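Local coordinates for response regulator receiver protein (Dyadobacter fermentans, PDB 4XLT), which probably acts as a phosphorylation-controlled signalling switch of the CheY-like receiver family, taking up a phosphoryl group on an aspartate, at residues Gln19-Leu28 with Leu117-Leu126; Ile52-Gln62 with Arg85-Thr94. All coordinates share one frame; numbering follows the deposited sequence. Where two conformers were deposited one is given.

Interaction 1: residues Gln19-Leu28 with Leu117-Leu126; sequences QEKLLLKSGL and LEIPLLRELL
L28, in the loop just beyond helix 13-25, is the main bump of this contact. Its side chain packs into the hollow between L122, R123 and L126 on the surface of helix 119-129: CD2 lies 3.5 Å from L122 CD2, while CD1 meets L126 CD1 tip to tip at 3.8 Å. With CG anti to the backbone N (chi1 -162°), the fork of L28 opens over that helix, and CD1 also rests on the aliphatic part of R123, 3.8 Å from its CD. The R123 chain runs the opposite way past L28 and brings its guanidinium up to the turn at S26 and G27. One turn earlier, I119 fills the hollow beside the end of helix 13-25. Its CD1 sits 3.6 Å from L22 O, and its CG2 packs 3.8 Å from S26 OG, a hydroxyl already bonded back to L23 O. At the other end the Q19 side chain crosses that of L117 at about a right angle. L23 CD2 reaches L117 CD2 more loosely, at 4.1 Å. Helices 13-25 and 119-129 flank one face of the receiver's parallel sheet, where L23, L117 and L122 all pack on L58 of strand 54-60, and L126 lies on V56.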
loop_
_atom_site.group_PDB
_atom_site.type_symbol
_atom_site.label_atom_id
_atom_site.label_comp_id
_atom_site.label_asym_id
_atom_site.label_seq_id
_atom_site.Cartn_x
_atom_site.Cartn_y
_atom_site.Cartn_z
ATOM N N GLN A 19 -14.679 -24.381 10.408
ATOM C CA GLN A 19 -13.436 -23.893 9.823
ATOM C C GLN A 19 -12.396 -23.635 10.904
ATOM O O GLN A 19 -11.221 -23.972 10.744
ATOM C CB GLN A 19 -13.683 -22.616 9.019
ATOM C CG GLN A 19 -12.506 -22.196 8.162
ATOM C CD GLN A 19 -12.201 -23.205 7.074
ATOM O OE1 GLN A 19 -11.260 -23.991 7.185
ATOM N NE2 GLN A 19 -13.001 -23.191 6.014
ATOM N N GLU A 20 -12.843 -23.038 12.005
ATOM C CA GLU A 20 -11.973 -22.759 13.143
ATOM C C GLU A 20 -11.356 -24.048 13.666
ATOM O O GLU A 20 -10.165 -24.105 13.967
ATOM C CB GLU A 20 -12.750 -22.061 14.261
ATOM C CG GLU A 20 -11.953 -21.864 15.544
ATOM C CD GLU A 20 -12.779 -21.253 16.663
ATOM O OE1 GLU A 20 -14.024 -21.305 16.585
ATOM O OE2 GLU A 20 -12.182 -20.720 17.622
ATOM N N LYS A 21 -12.188 -25.081 13.755
ATOM C CA LYS A 21 -11.773 -26.398 14.217
ATOM C C LYS A 21 -10.665 -26.979 13.342
ATOM O O LYS A 21 -9.652 -27.458 13.850
ATOM C CB LYS A 21 -12.976 -27.343 14.242
ATOM C CG LYS A 21 -12.699 -28.726 14.803
ATOM C CD LYS A 21 -13.871 -29.659 14.528
ATOM C CE LYS A 21 -15.191 -29.035 14.962
ATOM N NZ LYS A 21 -16.365 -29.875 14.590
ATOM N N LEU A 22 -10.859 -26.926 12.027
ATOM C CA LEU A 22 -9.898 -27.495 11.083
ATOM C C LEU A 22 -8.551 -26.777 11.121
ATOM O O LEU A 22 -7.500 -27.417 11.091
ATOM C CB LEU A 22 -10.464 -27.464 9.661
ATOM C CG LEU A 22 -11.781 -28.212 9.429
ATOM C CD1 LEU A 22 -12.123 -28.253 7.946
ATOM C CD2 LEU A 22 -11.728 -29.617 10.010
ATOM N N LEU A 23 -8.585 -25.448 11.183
ATOM C CA LEU A 23 -7.363 -24.653 11.237
ATOM C C LEU A 23 -6.565 -24.939 12.507
ATOM O O LEU A 23 -5.335 -24.992 12.482
ATOM C CB LEU A 23 -7.688 -23.160 11.144
ATOM C CG LEU A 23 -8.149 -22.668 9.771
ATOM C CD1 LEU A 23 -8.539 -21.199 9.821
ATOM C CD2 LEU A 23 -7.061 -22.900 8.733
ATOM N N LEU A 24 -7.272 -25.121 13.616
ATOM C CA LEU A 24 -6.631 -25.473 14.877
ATOM C C LEU A 24 -6.123 -26.909 14.844
ATOM O O LEU A 24 -5.103 -27.227 15.455
ATOM C CB LEU A 24 -7.595 -25.285 16.049
ATOM C CG LEU A 24 -7.918 -23.842 16.433
ATOM C CD1 LEU A 24 -8.887 -23.811 17.603
ATOM C CD2 LEU A 24 -6.642 -23.087 16.766
ATOM N N LYS A 25 -6.840 -27.771 14.126
ATOM C CA LYS A 25 -6.483 -29.183 14.026
ATOM C C LYS A 25 -5.134 -29.367 13.341
ATOM O O LYS A 25 -4.392 -30.301 13.650
ATOM C CB LYS A 25 -7.565 -29.960 13.272
ATOM N N SER A 26 -4.823 -28.474 12.408
ATOM C CA SER A 26 -3.514 -28.473 11.769
ATOM C C SER A 26 -2.563 -27.560 12.535
ATOM O O SER A 26 -2.990 -26.781 13.388
ATOM C CB SER A 26 -3.620 -28.031 10.309
ATOM O OG SER A 26 -4.097 -26.699 10.209
ATOM N N GLY A 27 -1.274 -27.657 12.230
ATOM C CA GLY A 27 -0.284 -26.802 12.857
ATOM C C GLY A 27 -0.130 -25.490 12.111
ATOM O O GLY A 27 0.898 -24.820 12.210
ATOM N N LEU A 28 -1.163 -25.122 11.364
ATOM C CA LEU A 28 -1.122 -23.933 10.527
ATOM C C LEU A 28 -1.210 -22.659 11.362
ATOM O O LEU A 28 -0.657 -21.623 10.991
ATOM C CB LEU A 28 -2.253 -23.973 9.503
ATOM C CG LEU A 28 -2.113 -23.057 8.289
ATOM C CD1 LEU A 28 -0.828 -23.367 7.535
ATOM C CD2 LEU A 28 -3.324 -23.213 7.385
ATOM N N LEU A 117 -12.391 -25.565 3.024
ATOM C CA LEU A 117 -11.014 -25.115 2.868
ATOM C C LEU A 117 -10.027 -26.277 2.766
ATOM O O LEU A 117 -10.028 -27.178 3.607
ATOM C CB LEU A 117 -10.629 -24.213 4.037
ATOM C CG LEU A 117 -9.345 -23.407 3.881
ATOM C CD1 LEU A 117 -9.473 -22.462 2.700
ATOM C CD2 LEU A 117 -9.056 -22.642 5.158
ATOM N N GLU A 118 -9.193 -26.256 1.732
ATOM C CA GLU A 118 -8.129 -27.246 1.596
ATOM C C GLU A 118 -6.870 -26.756 2.300
ATOM O O GLU A 118 -6.157 -25.893 1.786
ATOM C CB GLU A 118 -7.830 -27.547 0.124
ATOM C CG GLU A 118 -8.876 -28.402 -0.580
ATOM C CD GLU A 118 -10.056 -27.594 -1.082
ATOM O OE1 GLU A 118 -9.939 -26.352 -1.165
ATOM O OE2 GLU A 118 -11.102 -28.202 -1.398
ATOM N N ILE A 119 -6.608 -27.311 3.478
ATOM C CA ILE A 119 -5.462 -26.906 4.287
ATOM C C ILE A 119 -4.112 -27.010 3.556
ATOM O O ILE A 119 -3.314 -26.073 3.627
ATOM C CB ILE A 119 -5.395 -27.726 5.596
ATOM C CG1 ILE A 119 -6.698 -27.563 6.384
ATOM C CG2 ILE A 119 -4.203 -27.296 6.441
ATOM C CD1 ILE A 119 -6.745 -28.363 7.669
ATOM N N PRO A 120 -3.844 -28.129 2.848
ATOM C CA PRO A 120 -2.546 -28.140 2.157
ATOM C C PRO A 120 -2.455 -27.086 1.055
ATOM O O PRO A 120 -1.372 -26.562 0.791
ATOM C CB PRO A 120 -2.472 -29.557 1.569
ATOM C CG PRO A 120 -3.884 -30.010 1.476
ATOM C CD PRO A 120 -4.572 -29.398 2.658
ATOM N N LEU A 121 -3.584 -26.774 0.429
ATOM C CA LEU A 121 -3.627 -25.760 -0.616
ATOM C C LEU A 121 -3.336 -24.381 -0.035
ATOM O O LEU A 121 -2.645 -23.569 -0.652
ATOM C CB LEU A 121 -4.992 -25.774 -1.315
ATOM C CG LEU A 121 -5.233 -24.896 -2.546
ATOM C CD1 LEU A 121 -6.219 -25.583 -3.476
ATOM C CD2 LEU A 121 -5.751 -23.514 -2.162
ATOM N N LEU A 122 -3.867 -24.123 1.155
ATOM C CA LEU A 122 -3.705 -22.823 1.791
ATOM C C LEU A 122 -2.311 -22.673 2.388
ATOM O O LEU A 122 -1.706 -21.605 2.302
ATOM C CB LEU A 122 -4.771 -22.612 2.867
ATOM C CG LEU A 122 -4.911 -21.181 3.394
ATOM C CD1 LEU A 122 -6.371 -20.785 3.490
ATOM C CD2 LEU A 122 -4.247 -21.037 4.745
ATOM N N ARG A 123 -1.809 -23.746 2.993
ATOM C CA ARG A 123 -0.474 -23.748 3.587
ATOM C C ARG A 123 0.601 -23.426 2.550
ATOM O O ARG A 123 1.553 -22.695 2.831
ATOM C CB ARG A 123 -0.191 -25.099 4.250
ATOM C CG ARG A 123 1.274 -25.351 4.582
ATOM C CD ARG A 123 1.434 -25.937 5.978
ATOM N NE ARG A 123 0.470 -27.002 6.243
ATOM C CZ ARG A 123 0.206 -27.484 7.453
ATOM N NH1 ARG A 123 0.833 -26.997 8.514
ATOM N NH2 ARG A 123 -0.689 -28.452 7.604
ATOM N N GLU A 124 0.441 -23.968 1.348
ATOM C CA GLU A 124 1.376 -23.681 0.270
ATOM C C GLU A 124 1.219 -22.233 -0.175
ATOM O O GLU A 124 2.198 -21.541 -0.451
ATOM C CB GLU A 124 1.156 -24.633 -0.908
ATOM C CG GLU A 124 2.330 -24.707 -1.874
ATOM C CD GLU A 124 3.583 -25.288 -1.237
ATOM O OE1 GLU A 124 3.460 -26.021 -0.232
ATOM O OE2 GLU A 124 4.692 -25.010 -1.741
ATOM N N LEU A 125 -0.029 -21.782 -0.224
ATOM C CA LEU A 125 -0.346 -20.424 -0.640
ATOM C C LEU A 125 0.191 -19.393 0.356
ATOM O O LEU A 125 0.494 -18.260 -0.017
ATOM C CB LEU A 125 -1.858 -20.271 -0.808
ATOM C CG LEU A 125 -2.362 -19.115 -1.671
ATOM C CD1 LEU A 125 -1.620 -19.073 -2.997
ATOM C CD2 LEU A 125 -3.858 -19.256 -1.904
ATOM N N LEU A 126 0.316 -19.790 1.619
ATOM C CA LEU A 126 0.859 -18.897 2.639
ATOM C C LEU A 126 2.360 -18.684 2.460
ATOM O O LEU A 126 2.897 -17.654 2.872
ATOM C CB LEU A 126 0.575 -19.439 4.040
ATOM C CG LEU A 126 -0.889 -19.477 4.473
ATOM C CD1 LEU A 126 -1.004 -19.964 5.908
ATOM C CD2 LEU A 126 -1.541 -18.116 4.302
#

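Interaction 2: residues Ile52-Gln62 with Arg85-Thr94; sequences IPDTVILLDLQ and RIRLFMISST
R85 grips the start of the neighbouring strand with its guanidinium end-on: NH1 and NH2 both bond to D54 OD1, at 2.6 Å from NH1, in a salt bridge. NH2 also donates to I52 O at 3.0 Å, in the carbonyl plane, so three bonds fix the turn of the flat group. R85 CB packs on I52 CG1; beyond it the chain bends at chi2 (-100°) and chi3 and carries the guanidinium to the D54 carboxylate. With an alanine here, the D54 carboxylate and the I52 carbonyl would probably lose these donors, and the D54 side chain would be freer to turn. From T55 to L61 the strands form a parallel ladder, the backbone bonds running from T55 N to R85 O through to L61 N to I91 O.

On one face I57 splits its branches: CD1 meets I86 CG2 at 3.6 Å and CG2 meets L88 CD1 at 3.5 Å. Farther along, L59 and the selenomethionine M90 lie side by side, pointing the same way. The bend of M90 at chi2 (78°) brings SE to 3.7 Å from L61 CD1. On the other face V56 CG1 touches F89 CD1 obliquely, and I91 CD1 reaches L58 CB at 4.1 Å. D60, the predicted phosphorylation site, projects from that face at the strand's C-terminal end, its OD1 salt-bridged to K115. These are central strands of the sheet: strand 4-9 bonds to 54-60 and strand 109-114 flanks 86-92, while F69, F71 and Y75 of helix 68-75 cover the face of L59, M90 and I86.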
loop_
_atom_site.group_PDB
_atom_site.type_symbol
_atom_site.label_atom_id
_atom_site.label_comp_id
_atom_site.label_asym_id
_atom_site.label_seq_id
_atom_site.Cartn_x
_atom_site.Cartn_y
_atom_site.Cartn_z
ATOM N N ILE A 52 0.623 -5.654 14.641
ATOM C CA ILE A 52 -0.055 -6.945 14.652
ATOM C C ILE A 52 0.745 -7.992 13.883
ATOM O O ILE A 52 1.456 -7.658 12.933
ATOM C CB ILE A 52 -1.475 -6.848 14.054
ATOM C CG1 ILE A 52 -1.416 -6.468 12.573
ATOM C CG2 ILE A 52 -2.313 -5.854 14.838
ATOM C CD1 ILE A 52 -2.720 -6.697 11.842
ATOM N N PRO A 53 0.641 -9.265 14.302
ATOM C CA PRO A 53 1.313 -10.373 13.613
ATOM C C PRO A 53 0.829 -10.550 12.179
ATOM O O PRO A 53 -0.176 -9.952 11.790
ATOM C CB PRO A 53 0.933 -11.597 14.455
ATOM C CG PRO A 53 0.569 -11.054 15.784
ATOM C CD PRO A 53 -0.050 -9.718 15.522
ATOM N N ASP A 54 1.551 -11.361 11.408
ATOM C CA ASP A 54 1.087 -11.786 10.094
ATOM C C ASP A 54 -0.310 -12.366 10.229
ATOM O O ASP A 54 -0.512 -13.357 10.926
ATOM C CB ASP A 54 2.038 -12.815 9.486
ATOM C CG ASP A 54 3.371 -12.216 9.091
ATOM O OD1 ASP A 54 3.656 -11.072 9.501
ATOM O OD2 ASP A 54 4.134 -12.892 8.371
ATOM N N THR A 55 -1.278 -11.735 9.575
ATOM C CA THR A 55 -2.672 -12.101 9.766
ATOM C C THR A 55 -3.338 -12.537 8.468
ATOM O O THR A 55 -3.263 -11.847 7.452
ATOM C CB THR A 55 -3.469 -10.930 10.377
ATOM O OG1 THR A 55 -2.922 -10.599 11.662
ATOM C CG2 THR A 55 -4.936 -11.297 10.530
ATOM N N VAL A 56 -3.985 -13.696 8.511
ATOM C CA VAL A 56 -4.774 -14.180 7.392
ATOM C C VAL A 56 -6.261 -13.987 7.687
ATOM O O VAL A 56 -6.742 -14.365 8.753
ATOM C CB VAL A 56 -4.488 -15.670 7.101
ATOM C CG1 VAL A 56 -5.346 -16.166 5.947
ATOM C CG2 VAL A 56 -3.015 -15.876 6.799
ATOM N N ILE A 57 -6.984 -13.390 6.746
ATOM C CA ILE A 57 -8.421 -13.213 6.896
ATOM C C ILE A 57 -9.187 -14.046 5.873
ATOM O O ILE A 57 -9.002 -13.890 4.666
ATOM C CB ILE A 57 -8.834 -11.739 6.750
ATOM C CG1 ILE A 57 -8.137 -10.883 7.812
ATOM C CG2 ILE A 57 -10.346 -11.602 6.858
ATOM C CD1 ILE A 57 -8.570 -9.427 7.821
ATOM N N LEU A 58 -10.044 -14.933 6.368
ATOM C CA LEU A 58 -10.899 -15.741 5.507
ATOM C C LEU A 58 -12.308 -15.164 5.502
ATOM O O LEU A 58 -13.019 -15.211 6.505
ATOM C CB LEU A 58 -10.914 -17.197 5.969
ATOM C CG LEU A 58 -9.546 -17.859 6.138
ATOM C CD1 LEU A 58 -9.711 -19.326 6.503
ATOM C CD2 LEU A 58 -8.700 -17.703 4.881
ATOM N N LEU A 59 -12.699 -14.610 4.362
ATOM C CA LEU A 59 -13.964 -13.903 4.247
ATOM C C LEU A 59 -14.945 -14.665 3.364
ATOM O O LEU A 59 -14.626 -15.018 2.230
ATOM C CB LEU A 59 -13.724 -12.500 3.691
ATOM C CG LEU A 59 -14.959 -11.652 3.403
ATOM C CD1 LEU A 59 -15.650 -11.263 4.697
ATOM C CD2 LEU A 59 -14.573 -10.425 2.596
ATOM N N ASP A 60 -16.140 -14.926 3.886
ATOM C CA ASP A 60 -17.146 -15.638 3.110
ATOM C C ASP A 60 -17.755 -14.730 2.048
ATOM O O ASP A 60 -17.982 -13.543 2.284
ATOM C CB ASP A 60 -18.243 -16.198 4.014
ATOM C CG ASP A 60 -19.364 -16.850 3.228
ATOM O OD1 ASP A 60 -19.156 -17.957 2.686
ATOM O OD2 ASP A 60 -20.456 -16.250 3.146
ATOM N N LEU A 61 -18.016 -15.302 0.877
ATOM C CA LEU A 61 -18.562 -14.555 -0.251
ATOM C C LEU A 61 -20.038 -14.191 -0.063
ATOM O O LEU A 61 -20.383 -13.017 0.062
ATOM C CB LEU A 61 -18.384 -15.355 -1.541
ATOM C CG LEU A 61 -18.804 -14.643 -2.825
ATOM C CD1 LEU A 61 -18.066 -13.324 -2.945
ATOM C CD2 LEU A 61 -18.539 -15.524 -4.034
ATOM N N GLN A 62 -20.907 -15.198 -0.053
ATOM C CA GLN A 62 -22.342 -14.964 0.099
ATOM C C GLN A 62 -22.697 -14.603 1.537
ATOM O O GLN A 62 -23.123 -15.456 2.317
ATOM C CB GLN A 62 -23.149 -16.189 -0.341
ATOM C CG GLN A 62 -23.254 -16.364 -1.849
ATOM C CD GLN A 62 -22.001 -16.958 -2.456
ATOM O OE1 GLN A 62 -21.267 -17.695 -1.797
ATOM N NE2 GLN A 62 -21.748 -16.640 -3.722
ATOM N N ARG A 85 0.050 -5.939 6.759
ATOM C CA ARG A 85 0.310 -7.055 7.665
ATOM C C ARG A 85 -0.724 -8.156 7.476
ATOM O O ARG A 85 -0.725 -9.156 8.196
ATOM C CB ARG A 85 0.296 -6.581 9.122
ATOM C CG ARG A 85 1.192 -5.386 9.415
ATOM C CD ARG A 85 2.513 -5.805 10.042
ATOM N NE ARG A 85 3.275 -6.698 9.176
ATOM C CZ ARG A 85 3.460 -7.991 9.414
ATOM N NH1 ARG A 85 4.167 -8.726 8.566
ATOM N NH2 ARG A 85 2.945 -8.550 10.501
ATOM N N ILE A 86 -1.605 -7.959 6.499
ATOM C CA ILE A 86 -2.751 -8.835 6.309
ATOM C C ILE A 86 -2.805 -9.401 4.890
ATOM O O ILE A 86 -2.476 -8.712 3.923
ATOM C CB ILE A 86 -4.064 -8.081 6.613
ATOM C CG1 ILE A 86 -4.070 -7.601 8.065
ATOM C CG2 ILE A 86 -5.282 -8.952 6.323
ATOM C CD1 ILE A 86 -5.250 -6.721 8.421
ATOM N N ARG A 87 -3.189 -10.670 4.783
ATOM C CA ARG A 87 -3.506 -11.288 3.501
ATOM C C ARG A 87 -4.956 -11.758 3.529
ATOM O O ARG A 87 -5.316 -12.638 4.311
ATOM C CB ARG A 87 -2.570 -12.456 3.207
ATOM C CG ARG A 87 -1.097 -12.096 3.250
ATOM C CD ARG A 87 -0.715 -11.086 2.180
ATOM N NE ARG A 87 0.712 -10.784 2.231
ATOM C CZ ARG A 87 1.234 -9.734 2.855
ATOM N NH1 ARG A 87 0.443 -8.865 3.473
ATOM N NH2 ARG A 87 2.547 -9.546 2.854
ATOM N N LEU A 88 -5.785 -11.163 2.678
ATOM C CA LEU A 88 -7.224 -11.406 2.694
ATOM C C LEU A 88 -7.653 -12.372 1.586
ATOM O O LEU A 88 -7.318 -12.184 0.416
ATOM C CB LEU A 88 -7.971 -10.074 2.566
ATOM C CG LEU A 88 -9.480 -10.073 2.314
ATOM C CD1 LEU A 88 -10.219 -10.790 3.417
ATOM C CD2 LEU A 88 -9.991 -8.648 2.177
ATOM N N PHE A 89 -8.390 -13.413 1.966
ATOM C CA PHE A 89 -8.863 -14.408 1.007
ATOM C C PHE A 89 -10.378 -14.543 1.047
ATOM O O PHE A 89 -10.995 -14.468 2.110
ATOM C CB PHE A 89 -8.214 -15.769 1.275
ATOM C CG PHE A 89 -6.726 -15.769 1.105
ATOM C CD1 PHE A 89 -5.896 -15.394 2.149
ATOM C CD2 PHE A 89 -6.153 -16.130 -0.103
ATOM C CE1 PHE A 89 -4.521 -15.383 1.989
ATOM C CE2 PHE A 89 -4.782 -16.121 -0.266
ATOM C CZ PHE A 89 -3.967 -15.747 0.780
HETATM N N MSE A 90 -10.971 -14.741 -0.123
HETATM C CA MSE A 90 -12.406 -14.955 -0.236
HETATM C C MSE A 90 -12.696 -16.456 -0.244
HETATM O O MSE A 90 -12.009 -17.222 -0.917
HETATM C CB MSE A 90 -12.944 -14.285 -1.505
HETATM C CG MSE A 90 -14.461 -14.258 -1.628
HETATM SE SE MSE A 90 -15.306 -12.874 -0.543
HETATM C CE MSE A 90 -14.885 -11.322 -1.640
ATOM N N ILE A 91 -13.698 -16.883 0.516
ATOM C CA ILE A 91 -14.075 -18.294 0.528
ATOM C C ILE A 91 -15.554 -18.464 0.207
ATOM O O ILE A 91 -16.381 -17.632 0.583
ATOM C CB ILE A 91 -13.769 -18.967 1.885
ATOM C CG1 ILE A 91 -14.478 -18.231 3.026
ATOM C CG2 ILE A 91 -12.264 -19.030 2.127
ATOM C CD1 ILE A 91 -14.323 -18.897 4.377
ATOM N N SER A 92 -15.881 -19.542 -0.498
ATOM C CA SER A 92 -17.262 -19.794 -0.897
ATOM C C SER A 92 -17.485 -21.244 -1.313
ATOM O O SER A 92 -16.566 -21.915 -1.787
ATOM C CB SER A 92 -17.662 -18.863 -2.042
ATOM O OG SER A 92 -19.020 -19.050 -2.397
ATOM N N SER A 93 -18.715 -21.718 -1.132
ATOM C CA SER A 93 -19.097 -23.061 -1.555
ATOM C C SER A 93 -19.434 -23.081 -3.043
ATOM O O SER A 93 -19.135 -24.047 -3.744
ATOM C CB SER A 93 -20.287 -23.564 -0.737
ATOM O OG SER A 93 -19.959 -23.652 0.638
ATOM N N THR A 94 -20.062 -22.007 -3.514
ATOM C CA THR A 94 -20.390 -21.862 -4.928
ATOM C C THR A 94 -19.367 -20.966 -5.617
ATOM O O THR A 94 -18.995 -19.918 -5.089
ATOM C CB THR A 94 -21.800 -21.274 -5.129
ATOM O OG1 THR A 94 -21.827 -19.918 -4.665
ATOM C CG2 THR A 94 -22.835 -22.088 -4.367
#

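Interaction 2 lies in the core, its centre about 1 Å from that of the chain, whereas interaction 1 is centred about 12 Å from the chain centre and is only partly buried. Along the chain, interaction 2 is nested inside the loop that interaction 1 closes. The two meet on the face that carries V56, L58 and F89, where leucines of interaction 1 cover the strands of interaction 2; L125 CD2, for one, lies 3.7 Å from F89 CE2. Their chemistry differs with their place. Backbone hydrogen bonds and a salt bridge at the start of the two strands tie 52-62 to 85-94, while no hydrogen bond links 19-28 with 117-126, which are joined mainly by leucine and isoleucine packing.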